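Local coordinates for ABC transporter, substrate binding protein (Agrobacterium tumefaciens, PDB 3C9H) that probably serves as a periplasmic solute-binding protein that delivers a substrate to an ABC transporter, and binds a magnesium ion, at residues Q192-D197 with K255-V260; F185-R190 with G231-G236; R190-E193 with I198-V201; K150-A153 with E157-D160. All coordinates share one frame; numbering follows the deposited sequence.

Contact 4 comes first along the chain. It closes a small loop, where residues 150-153 fold back on the first turns of helix 155-164. The other three contacts all use helix 183-194. Contact 3 closes the short turn to helix 198-207. Contact 2 joins 185-190 of this helix to strand 230-235; its loop takes in the short one closed by contact 3, with which it shares Arg190. Contact 1 reaches strand 258-268 and crosses contact 2, because their segments alternate. A backbone bond between Lys255 and Ala153 joins contact 1 to contact 4. Contacts 1 to 3 tie helix 183-194 to strands 230-235 and 258-268 and to helix 198-207, while contact 4 fastens the loop before helix 155-164.

Contact 1: Q192-D197 with K255-V260; sequences QEQFGD and KDYTVV
Asp256, which meets the Phe195 ring across this contact, has its OD1 gripped twice. Arg155 forms a salt bridge with it. The backbone N of Tyr257 adds a weak hydrogen bond, 3.0 Å from Tyr257 N to Asp256 OD1. The other oxygen, Asp256 OD2, lies 3.9 Å from Phe195 CE2, with the carboxylate turned nearly square to the ring (84° between planes). Tyr257 fills the middle. Its CG sits between the backbone N and the carbonyl carbon (chi1 66°), which sends the ring toward the end of helix 183-194. Gln194 lies over one face of that ring. Its CB makes a CH-pi contact 3.8 Å from the centroid of the Tyr257 ring, and Gln194 CG comes within 3.7 Å of Tyr257 CE1. Phe195 lies beside the same ring, at its edge. The two aromatic planes meet obliquely, at 51°. The Tyr257 hydroxyl bonds to Asp191 one turn back on the helix, and Arg155 makes a cation-pi contact with the ring. Phe195 is the residue where the chain leaves the helix. This is a helix end laid against the run-in to a strand, within the alpha/beta fold of a periplasmic binding protein.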
loop_
_atom_site.group_PDB
_atom_site.type_symbol
_atom_site.label_atom_id
_atom_site.label_comp_id
_atom_site.label_asym_id
_atom_site.label_seq_id
_atom_site.Cartn_x
_atom_site.Cartn_y
_atom_site.Cartn_z
ATOM N N GLN A 192 -14.492 5.909 -5.415
ATOM C CA GLN A 192 -15.884 6.300 -5.203
ATOM C C GLN A 192 -16.049 7.769 -4.778
ATOM O O GLN A 192 -17.016 8.410 -5.186
ATOM C CB GLN A 192 -16.539 5.393 -4.170
ATOM C CG GLN A 192 -18.071 5.429 -4.271
ATOM C CD GLN A 192 -18.746 4.636 -3.189
ATOM O OE1 GLN A 192 -18.282 4.617 -2.053
ATOM N NE2 GLN A 192 -19.850 3.964 -3.535
ATOM N N GLU A 193 -15.114 8.294 -3.978
ATOM C CA GLU A 193 -15.150 9.713 -3.543
ATOM C C GLU A 193 -14.707 10.728 -4.622
ATOM O O GLU A 193 -15.142 11.877 -4.593
ATOM C CB GLU A 193 -14.335 9.915 -2.242
ATOM C CG GLU A 193 -15.157 9.662 -0.971
ATOM C CD GLU A 193 -14.323 9.312 0.288
ATOM O OE1 GLU A 193 -13.109 9.638 0.328
ATOM O OE2 GLU A 193 -14.902 8.708 1.246
ATOM N N GLN A 194 -13.843 10.329 -5.559
ATOM C CA GLN A 194 -13.472 11.217 -6.683
ATOM C C GLN A 194 -14.494 11.116 -7.775
ATOM O O GLN A 194 -15.108 12.091 -8.178
ATOM C CB GLN A 194 -12.142 10.824 -7.343
ATOM C CG GLN A 194 -11.050 10.488 -6.424
ATOM C CD GLN A 194 -10.885 11.522 -5.376
ATOM O OE1 GLN A 194 -10.858 12.721 -5.673
ATOM N NE2 GLN A 194 -10.780 11.080 -4.127
ATOM N N PHE A 195 -14.657 9.881 -8.225
ATOM C CA PHE A 195 -15.229 9.532 -9.504
ATOM C C PHE A 195 -16.630 9.036 -9.210
ATOM O O PHE A 195 -16.810 7.931 -8.682
ATOM C CB PHE A 195 -14.372 8.410 -10.121
ATOM C CG PHE A 195 -14.196 8.492 -11.607
ATOM C CD1 PHE A 195 -14.560 7.419 -12.417
ATOM C CD2 PHE A 195 -13.621 9.619 -12.202
ATOM C CE1 PHE A 195 -14.381 7.467 -13.786
ATOM C CE2 PHE A 195 -13.423 9.677 -13.580
ATOM C CZ PHE A 195 -13.814 8.599 -14.374
ATOM N N GLY A 196 -17.622 9.869 -9.530
ATOM C CA GLY A 196 -19.017 9.519 -9.293
ATOM C C GLY A 196 -19.360 8.245 -10.036
ATOM O O GLY A 196 -19.911 7.297 -9.450
ATOM N N ASP A 197 -18.990 8.215 -11.320
ATOM C CA ASP A 197 -19.246 7.067 -12.191
ATOM C C ASP A 197 -18.100 6.032 -12.202
ATOM O O ASP A 197 -17.742 5.489 -13.262
ATOM C CB ASP A 197 -19.542 7.559 -13.614
ATOM C CG ASP A 197 -20.271 6.526 -14.453
ATOM O OD1 ASP A 197 -21.004 5.701 -13.868
ATOM O OD2 ASP A 197 -20.111 6.530 -15.696
ATOM N N LYS A 255 -4.296 10.136 -15.688
ATOM C CA LYS A 255 -4.281 11.581 -15.892
ATOM C C LYS A 255 -5.541 12.282 -15.424
ATOM O O LYS A 255 -5.485 13.472 -15.123
ATOM C CB LYS A 255 -4.030 11.902 -17.364
ATOM C CG LYS A 255 -2.649 11.506 -17.851
ATOM C CD LYS A 255 -2.594 11.688 -19.339
ATOM C CE LYS A 255 -1.250 11.320 -19.949
ATOM N NZ LYS A 255 -1.369 11.434 -21.447
ATOM N N ASP A 256 -6.669 11.567 -15.388
ATOM C CA ASP A 256 -7.911 12.090 -14.784
ATOM C C ASP A 256 -7.755 12.309 -13.255
ATOM O O ASP A 256 -8.017 13.388 -12.742
ATOM C CB ASP A 256 -9.138 11.224 -15.134
ATOM C CG ASP A 256 -8.920 9.714 -14.910
ATOM O OD1 ASP A 256 -7.784 9.260 -14.660
ATOM O OD2 ASP A 256 -9.910 8.964 -15.023
ATOM N N TYR A 257 -7.299 11.299 -12.530
ATOM C CA TYR A 257 -6.860 11.507 -11.155
ATOM C C TYR A 257 -6.038 10.298 -10.721
ATOM O O TYR A 257 -6.191 9.201 -11.272
ATOM C CB TYR A 257 -8.044 11.712 -10.197
ATOM C CG TYR A 257 -8.924 10.497 -10.053
ATOM C CD1 TYR A 257 -8.650 9.513 -9.113
ATOM C CD2 TYR A 257 -10.042 10.333 -10.861
ATOM C CE1 TYR A 257 -9.466 8.381 -9.002
ATOM C CE2 TYR A 257 -10.847 9.240 -10.745
ATOM C CZ TYR A 257 -10.574 8.268 -9.819
ATOM O OH TYR A 257 -11.429 7.179 -9.744
ATOM N N THR A 258 -5.178 10.502 -9.732
ATOM C CA THR A 258 -4.354 9.413 -9.222
ATOM C C THR A 258 -4.513 9.364 -7.705
ATOM O O THR A 258 -4.138 10.306 -7.007
ATOM C CB THR A 258 -2.831 9.542 -9.600
ATOM O OG1 THR A 258 -2.643 9.442 -11.021
ATOM C CG2 THR A 258 -2.018 8.412 -8.963
ATOM N N VAL A 259 -5.098 8.281 -7.205
ATOM C CA VAL A 259 -5.195 8.072 -5.776
ATOM C C VAL A 259 -3.810 7.754 -5.205
ATOM O O VAL A 259 -3.023 7.019 -5.822
ATOM C CB VAL A 259 -6.196 6.971 -5.427
ATOM C CG1 VAL A 259 -6.123 6.684 -3.903
ATOM C CG2 VAL A 259 -7.635 7.396 -5.853
ATOM N N VAL A 260 -3.508 8.333 -4.036
ATOM C CA VAL A 260 -2.221 8.125 -3.369
ATOM C C VAL A 260 -2.456 7.623 -1.942
ATOM O O VAL A 260 -3.268 8.189 -1.159
ATOM C CB VAL A 260 -1.359 9.389 -3.349
ATOM C CG1 VAL A 260 -0.011 9.139 -2.623
ATOM C CG2 VAL A 260 -1.118 9.860 -4.749
#

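Contact 2: F185-R190 with G231-G236; sequences FLFMSR and GYNILG
Phe187 and Leu235 make the tight part of this contact. Leu235 CD2 meets the ring at its edge, near the ring plane, 3.4 Å from Phe187 CZ. Phe187 CG is anti to the carbonyl carbon (chi1 -69°), and this carries the ring out from the helix toward the strand. Asn233 is the next neighbour. Its backbone oxygen approaches the Phe187 ring obliquely, with Asn233 O 3.6 Å from Phe187 CD2. That carbonyl oxygen is buried and has no hydrogen-bond partner in the model. The Met188 side is looser. Its methyl, Met188 CE, stays 4.8 Å from Tyr232 CE2. Even this side is buried, so the difference lies in packing and not in access to solvent. Asn233 and Ile234 form a G1 beta bulge opposite Val138, and the chain turns a corner there. Leu235 then stands at the N-cap position of helix 236-245. Its side chain is about 4 Å from a bound citrate, probably from the crystallisation liquor, and about 6 Å from the magnesium ion, nearest atoms. On the helix side, Met188 reaches Trp348 of helix 338-353, and Phe187 also packs on Val259 and Met261 of strand 258-268. Helix 183-194 thus lies between helix 338-353 and these strands.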
loop_
_atom_site.group_PDB
_atom_site.type_symbol
_atom_site.label_atom_id
_atom_site.label_comp_id
_atom_site.label_asym_id
_atom_site.label_seq_id
_atom_site.Cartn_x
_atom_site.Cartn_y
_atom_site.Cartn_z
ATOM N N PHE A 185 -9.381 -2.314 -1.137
ATOM C CA PHE A 185 -10.577 -1.685 -0.639
ATOM C C PHE A 185 -10.391 -0.160 -0.468
ATOM O O PHE A 185 -11.233 0.638 -0.879
ATOM C CB PHE A 185 -11.063 -2.306 0.681
ATOM C CG PHE A 185 -12.275 -1.607 1.205
ATOM C CD1 PHE A 185 -13.524 -1.954 0.750
ATOM C CD2 PHE A 185 -12.147 -0.508 2.052
ATOM C CE1 PHE A 185 -14.660 -1.237 1.181
ATOM C CE2 PHE A 185 -13.262 0.216 2.479
ATOM C CZ PHE A 185 -14.515 -0.143 2.031
ATOM N N LEU A 186 -9.275 0.235 0.124
ATOM C CA LEU A 186 -8.971 1.653 0.296
ATOM C C LEU A 186 -9.036 2.370 -1.043
ATOM O O LEU A 186 -9.681 3.399 -1.156
ATOM C CB LEU A 186 -7.586 1.837 0.951
ATOM C CG LEU A 186 -7.141 3.276 1.281
ATOM C CD1 LEU A 186 -8.014 3.853 2.369
ATOM C CD2 LEU A 186 -5.667 3.350 1.695
ATOM N N PHE A 187 -8.362 1.837 -2.061
ATOM C CA PHE A 187 -8.323 2.502 -3.345
ATOM C C PHE A 187 -9.750 2.605 -3.915
ATOM O O PHE A 187 -10.121 3.649 -4.435
ATOM C CB PHE A 187 -7.400 1.794 -4.353
ATOM C CG PHE A 187 -5.900 1.879 -4.045
ATOM C CD1 PHE A 187 -5.331 2.984 -3.386
ATOM C CD2 PHE A 187 -5.052 0.881 -4.514
ATOM C CE1 PHE A 187 -3.947 3.039 -3.150
ATOM C CE2 PHE A 187 -3.674 0.926 -4.298
ATOM C CZ PHE A 187 -3.120 2.008 -3.615
ATOM N N MET A 188 -10.534 1.530 -3.845
ATOM C CA MET A 188 -11.928 1.578 -4.335
ATOM C C MET A 188 -12.737 2.625 -3.570
ATOM O O MET A 188 -13.503 3.389 -4.158
ATOM C CB MET A 188 -12.605 0.208 -4.225
ATOM C CG MET A 188 -14.122 0.174 -4.607
ATOM S SD MET A 188 -14.384 0.525 -6.347
ATOM C CE MET A 188 -12.783 0.185 -7.142
ATOM N N SER A 189 -12.559 2.693 -2.260
ATOM C CA SER A 189 -13.343 3.646 -1.466
ATOM C C SER A 189 -12.971 5.099 -1.837
ATOM O O SER A 189 -13.852 5.988 -1.890
ATOM C CB SER A 189 -13.216 3.346 0.033
ATOM O OG SER A 189 -11.992 3.826 0.577
ATOM N N ARG A 190 -11.693 5.321 -2.176
ATOM C CA ARG A 190 -11.249 6.625 -2.646
ATOM C C ARG A 190 -11.726 6.935 -4.077
ATOM O O ARG A 190 -12.102 8.065 -4.365
ATOM C CB ARG A 190 -9.729 6.755 -2.554
ATOM C CG ARG A 190 -9.134 6.489 -1.178
ATOM C CD ARG A 190 -9.795 7.305 -0.082
ATOM N NE ARG A 190 -9.363 8.700 -0.097
ATOM C CZ ARG A 190 -9.855 9.640 0.714
ATOM N NH1 ARG A 190 -10.811 9.339 1.596
ATOM N NH2 ARG A 190 -9.387 10.888 0.650
ATOM N N GLY A 231 -3.471 -3.953 -15.910
ATOM C CA GLY A 231 -3.883 -3.978 -14.507
ATOM C C GLY A 231 -4.332 -2.605 -14.027
ATOM O O GLY A 231 -3.809 -1.566 -14.466
ATOM N N TYR A 232 -5.294 -2.602 -13.108
ATOM C CA TYR A 232 -5.924 -1.390 -12.619
ATOM C C TYR A 232 -5.717 -1.256 -11.098
ATOM O O TYR A 232 -5.911 -2.224 -10.370
ATOM C CB TYR A 232 -7.431 -1.403 -12.948
ATOM C CG TYR A 232 -8.171 -0.236 -12.371
ATOM C CD1 TYR A 232 -8.108 1.006 -12.979
ATOM C CD2 TYR A 232 -8.932 -0.359 -11.210
ATOM C CE1 TYR A 232 -8.756 2.106 -12.438
ATOM C CE2 TYR A 232 -9.598 0.744 -10.658
ATOM C CZ TYR A 232 -9.501 1.966 -11.273
ATOM O OH TYR A 232 -10.157 3.065 -10.760
ATOM N N ASN A 233 -5.361 -0.057 -10.644
ATOM C CA ASN A 233 -5.123 0.240 -9.214
ATOM C C ASN A 233 -3.983 -0.541 -8.586
ATOM O O ASN A 233 -4.064 -0.981 -7.434
ATOM C CB ASN A 233 -6.396 0.030 -8.392
ATOM C CG ASN A 233 -7.266 1.269 -8.308
ATOM O OD1 ASN A 233 -8.275 1.287 -7.571
ATOM N ND2 ASN A 233 -6.890 2.306 -9.032
ATOM N N ILE A 234 -2.891 -0.659 -9.326
ATOM C CA ILE A 234 -1.735 -1.409 -8.896
ATOM C C ILE A 234 -0.809 -0.441 -8.165
ATOM O O ILE A 234 -0.760 0.736 -8.506
ATOM C CB ILE A 234 -1.019 -2.077 -10.126
ATOM C CG1 ILE A 234 -2.046 -2.912 -10.906
ATOM C CG2 ILE A 234 0.191 -2.936 -9.680
ATOM C CD1 ILE A 234 -2.812 -3.930 -10.050
ATOM N N LEU A 235 -0.076 -0.944 -7.166
ATOM C CA LEU A 235 0.897 -0.134 -6.463
ATOM C C LEU A 235 2.027 0.316 -7.400
ATOM O O LEU A 235 2.751 -0.501 -7.955
ATOM C CB LEU A 235 1.426 -0.864 -5.222
ATOM C CG LEU A 235 0.440 -1.082 -4.052
ATOM C CD1 LEU A 235 1.140 -1.835 -2.916
ATOM C CD2 LEU A 235 -0.181 0.252 -3.548
ATOM N N GLY A 236 2.181 1.626 -7.550
ATOM C CA GLY A 236 3.161 2.192 -8.480
ATOM C C GLY A 236 4.588 1.880 -8.086
ATOM O O GLY A 236 5.437 1.708 -8.931
#

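Contact 3: R190-E193 with I198-V201; sequences RDQE and IWSV
Gln192 and Trp199 meet amide to ring edge. The amide nitrogen comes in near the plane of the indole, with Gln192 NE2 3.3 Å from Trp199 CZ2. The two flat groups are turned well apart, their planes at 70°, and no hydrogen bond joins them. Gln192 gets there as an extended chain, with CG anti to the backbone N (chi1 -160°). Trp199 has its CG anti to the carbonyl carbon, and one face of its ring is backed by the neighbouring Ile198. The CG2 branch of Ile198 also faces the other helix, 4.0 Å from Gln192 CA. A second pair, Asp191 and Ile198, crosses at about a right angle. Here the longer branch of the isoleucine does the touching. Ile198 CG1 lies 3.8 Å from Asp191 CB, and Ile198 CD1 lies 3.9 Å from the same Asp191 CB. The CB of Asp191 makes the nearest approach, and the carboxylate lies slightly farther from CD1. The buried carboxylate has polar partners beyond the two helices, among them the Tyr232 hydroxyl at OD2. On helix 183-194, a salt bridge of 2.6 Å joins Arg190 NH1 to Glu193 OE1. The two helices follow each other through a short turn. Helix 338-353 touches both, through Leu344 on Gln192 and Trp199, while Ile198 reaches Tyr232 of strand 230-235.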
loop_
_atom_site.group_PDB
_atom_site.type_symbol
_atom_site.label_atom_id
_atom_site.label_comp_id
_atom_site.label_asym_id
_atom_site.label_seq_id
_atom_site.Cartn_x
_atom_site.Cartn_y
_atom_site.Cartn_z
ATOM N N ARG A 190 -11.693 5.321 -2.176
ATOM C CA ARG A 190 -11.249 6.625 -2.646
ATOM C C ARG A 190 -11.726 6.935 -4.077
ATOM O O ARG A 190 -12.102 8.065 -4.365
ATOM C CB ARG A 190 -9.729 6.755 -2.554
ATOM C CG ARG A 190 -9.134 6.489 -1.178
ATOM C CD ARG A 190 -9.795 7.305 -0.082
ATOM N NE ARG A 190 -9.363 8.700 -0.097
ATOM C CZ ARG A 190 -9.855 9.640 0.714
ATOM N NH1 ARG A 190 -10.811 9.339 1.596
ATOM N NH2 ARG A 190 -9.387 10.888 0.650
ATOM N N ASP A 191 -11.672 5.944 -4.969
ATOM C CA ASP A 191 -12.231 6.085 -6.319
ATOM C C ASP A 191 -13.701 6.560 -6.256
ATOM O O ASP A 191 -14.103 7.472 -6.958
ATOM C CB ASP A 191 -12.187 4.747 -7.059
ATOM C CG ASP A 191 -10.827 4.414 -7.628
ATOM O OD1 ASP A 191 -9.980 5.321 -7.793
ATOM O OD2 ASP A 191 -10.616 3.227 -7.955
ATOM N N GLN A 192 -14.492 5.909 -5.415
ATOM C CA GLN A 192 -15.884 6.300 -5.203
ATOM C C GLN A 192 -16.049 7.769 -4.778
ATOM O O GLN A 192 -17.016 8.410 -5.186
ATOM C CB GLN A 192 -16.539 5.393 -4.170
ATOM C CG GLN A 192 -18.071 5.429 -4.271
ATOM C CD GLN A 192 -18.746 4.636 -3.189
ATOM O OE1 GLN A 192 -18.282 4.617 -2.053
ATOM N NE2 GLN A 192 -19.850 3.964 -3.535
ATOM N N GLU A 193 -15.114 8.294 -3.978
ATOM C CA GLU A 193 -15.150 9.713 -3.543
ATOM C C GLU A 193 -14.707 10.728 -4.622
ATOM O O GLU A 193 -15.142 11.877 -4.593
ATOM C CB GLU A 193 -14.335 9.915 -2.242
ATOM C CG GLU A 193 -15.157 9.662 -0.971
ATOM C CD GLU A 193 -14.323 9.312 0.288
ATOM O OE1 GLU A 193 -13.109 9.638 0.328
ATOM O OE2 GLU A 193 -14.902 8.708 1.246
ATOM N N ILE A 198 -17.536 5.737 -11.028
ATOM C CA ILE A 198 -16.594 4.625 -10.919
ATOM C C ILE A 198 -17.279 3.308 -11.250
ATOM O O ILE A 198 -16.635 2.355 -11.697
ATOM C CB ILE A 198 -15.934 4.520 -9.491
ATOM C CG1 ILE A 198 -14.805 3.479 -9.484
ATOM C CG2 ILE A 198 -16.955 4.156 -8.433
ATOM C CD1 ILE A 198 -13.729 3.704 -10.532
ATOM N N TRP A 199 -18.591 3.251 -11.033
ATOM C CA TRP A 199 -19.328 2.006 -11.230
ATOM C C TRP A 199 -19.399 1.592 -12.699
ATOM O O TRP A 199 -19.402 0.406 -13.006
ATOM C CB TRP A 199 -20.717 2.101 -10.577
ATOM C CG TRP A 199 -20.554 2.391 -9.129
ATOM C CD1 TRP A 199 -20.755 3.579 -8.492
ATOM C CD2 TRP A 199 -20.052 1.489 -8.153
ATOM N NE1 TRP A 199 -20.444 3.457 -7.163
ATOM C CE2 TRP A 199 -20.008 2.180 -6.928
ATOM C CE3 TRP A 199 -19.640 0.153 -8.192
ATOM C CZ2 TRP A 199 -19.569 1.583 -5.753
ATOM C CZ3 TRP A 199 -19.215 -0.440 -7.030
ATOM C CH2 TRP A 199 -19.180 0.278 -5.822
ATOM N N SER A 200 -19.410 2.563 -13.602
ATOM C CA SER A 200 -19.279 2.247 -15.029
ATOM C C SER A 200 -17.936 1.549 -15.311
ATOM O O SER A 200 -17.878 0.602 -16.112
ATOM C CB SER A 200 -19.450 3.499 -15.898
ATOM O OG SER A 200 -18.426 4.450 -15.636
ATOM N N VAL A 201 -16.873 2.005 -14.645
ATOM C CA VAL A 201 -15.566 1.345 -14.750
ATOM C C VAL A 201 -15.626 -0.088 -14.202
ATOM O O VAL A 201 -15.202 -1.017 -14.872
ATOM C CB VAL A 201 -14.432 2.133 -14.028
ATOM C CG1 VAL A 201 -13.075 1.385 -14.142
ATOM C CG2 VAL A 201 -14.317 3.563 -14.585
#

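Contact 4: K150-A153 with E157-D160; sequences KPPA and EFVD
Glu157 reaches back along the loop to Pro152 and Ala153. Its first carbon packs on the proline, with Glu157 CB 3.7 Å from Pro152 CB. CG is anti to the carbonyl carbon (chi1 -71°), and the chain is extended beyond it. This carries the carboxylate past the proline to the next residue. The carboxylate carbon, Glu157 CD, is 3.9 Å from Ala153 N. At the tip, Glu157 OE1 takes a hydrogen bond from Ala153 N at 2.9 Å. The bond is fairly straight (158° at the hydrogen), but the N-H comes from above the carboxylate plane, 36° out of it. A water gives Glu157 OE1 a second bond, of 2.7 Å. The same water donates to Pro151 O and accepts from Lys150 NZ, which lies 2.9 Å from the water oxygen. The lysine and glutamate charges are therefore linked through water and not in direct contact. The Pro152 ring also reaches Phe158. Pro152 CG lies 4.0 Å from Phe158 CD1, approaching that ring obliquely, and Phe158 packs edge-to-face on Phe139. The whole is a case of N-terminal helix capping: Thr154, just before helix 155-164, takes the N-H of Glu157 at its hydroxyl, and the extended Glu157 side chain reaches back to take the N-H of Ala153 at OE1.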
loop_
_atom_site.group_PDB
_atom_site.type_symbol
_atom_site.label_atom_id
_atom_site.label_comp_id
_atom_site.label_asym_id
_atom_site.label_seq_id
_atom_site.Cartn_x
_atom_site.Cartn_y
_atom_site.Cartn_z
ATOM N N LYS A 150 -1.612 3.135 -28.074
ATOM C CA LYS A 150 -1.028 3.375 -26.759
ATOM C C LYS A 150 -2.027 2.970 -25.655
ATOM O O LYS A 150 -3.238 2.924 -25.891
ATOM C CB LYS A 150 -0.529 4.818 -26.623
ATOM C CG LYS A 150 -1.569 5.918 -26.697
ATOM C CD LYS A 150 -0.855 7.269 -26.494
ATOM C CE LYS A 150 -1.751 8.495 -26.781
ATOM N NZ LYS A 150 -3.243 8.300 -26.569
ATOM N N PRO A 151 -1.525 2.634 -24.453
ATOM C CA PRO A 151 -2.496 2.213 -23.443
ATOM C C PRO A 151 -3.362 3.363 -22.944
ATOM O O PRO A 151 -2.995 4.525 -23.128
ATOM C CB PRO A 151 -1.613 1.669 -22.323
ATOM C CG PRO A 151 -0.355 2.405 -22.440
ATOM C CD PRO A 151 -0.144 2.583 -23.931
ATOM N N PRO A 152 -4.516 3.038 -22.315
ATOM C CA PRO A 152 -5.421 4.043 -21.760
ATOM C C PRO A 152 -4.754 4.798 -20.613
ATOM O O PRO A 152 -3.977 4.205 -19.873
ATOM C CB PRO A 152 -6.620 3.218 -21.285
ATOM C CG PRO A 152 -6.080 1.841 -21.065
ATOM C CD PRO A 152 -4.997 1.660 -22.067
ATOM N N ALA A 153 -5.011 6.107 -20.527
ATOM C CA ALA A 153 -4.399 6.991 -19.532
ATOM C C ALA A 153 -5.422 7.617 -18.570
ATOM O O ALA A 153 -5.051 8.354 -17.661
ATOM C CB ALA A 153 -3.616 8.095 -20.234
ATOM N N GLU A 157 -10.850 6.303 -20.976
ATOM C CA GLU A 157 -10.069 5.591 -22.001
ATOM C C GLU A 157 -9.939 4.101 -21.722
ATOM O O GLU A 157 -9.870 3.288 -22.647
ATOM C CB GLU A 157 -8.659 6.190 -22.151
ATOM C CG GLU A 157 -8.644 7.542 -22.808
ATOM C CD GLU A 157 -7.247 8.135 -22.970
ATOM O OE1 GLU A 157 -6.254 7.445 -22.733
ATOM O OE2 GLU A 157 -7.147 9.312 -23.357
ATOM N N PHE A 158 -9.867 3.747 -20.443
ATOM C CA PHE A 158 -9.749 2.357 -20.055
ATOM C C PHE A 158 -11.003 1.617 -20.513
ATOM O O PHE A 158 -10.915 0.565 -21.145
ATOM C CB PHE A 158 -9.607 2.260 -18.528
ATOM C CG PHE A 158 -8.999 0.972 -18.030
ATOM C CD1 PHE A 158 -7.681 0.951 -17.545
ATOM C CD2 PHE A 158 -9.739 -0.191 -17.981
ATOM C CE1 PHE A 158 -7.104 -0.240 -17.038
ATOM C CE2 PHE A 158 -9.192 -1.399 -17.481
ATOM C CZ PHE A 158 -7.867 -1.431 -17.016
ATOM N N VAL A 159 -12.160 2.177 -20.170
ATOM C CA VAL A 159 -13.458 1.573 -20.482
ATOM C C VAL A 159 -13.653 1.472 -21.994
ATOM O O VAL A 159 -14.048 0.418 -22.500
ATOM C CB VAL A 159 -14.610 2.360 -19.828
ATOM C CG1 VAL A 159 -15.968 1.916 -20.379
ATOM C CG2 VAL A 159 -14.573 2.198 -18.284
ATOM N N ASP A 160 -13.350 2.554 -22.701
ATOM C CA ASP A 160 -13.397 2.564 -24.177
ATOM C C ASP A 160 -12.493 1.498 -24.799
ATOM O O ASP A 160 -12.913 0.803 -25.717
ATOM C CB ASP A 160 -13.031 3.948 -24.719
ATOM C CG ASP A 160 -13.304 4.087 -26.223
ATOM O OD1 ASP A 160 -14.378 3.641 -26.697
ATOM O OD2 ASP A 160 -12.440 4.646 -26.931
HETATM O O HOH W 1 -3.915 7.072 -23.983
#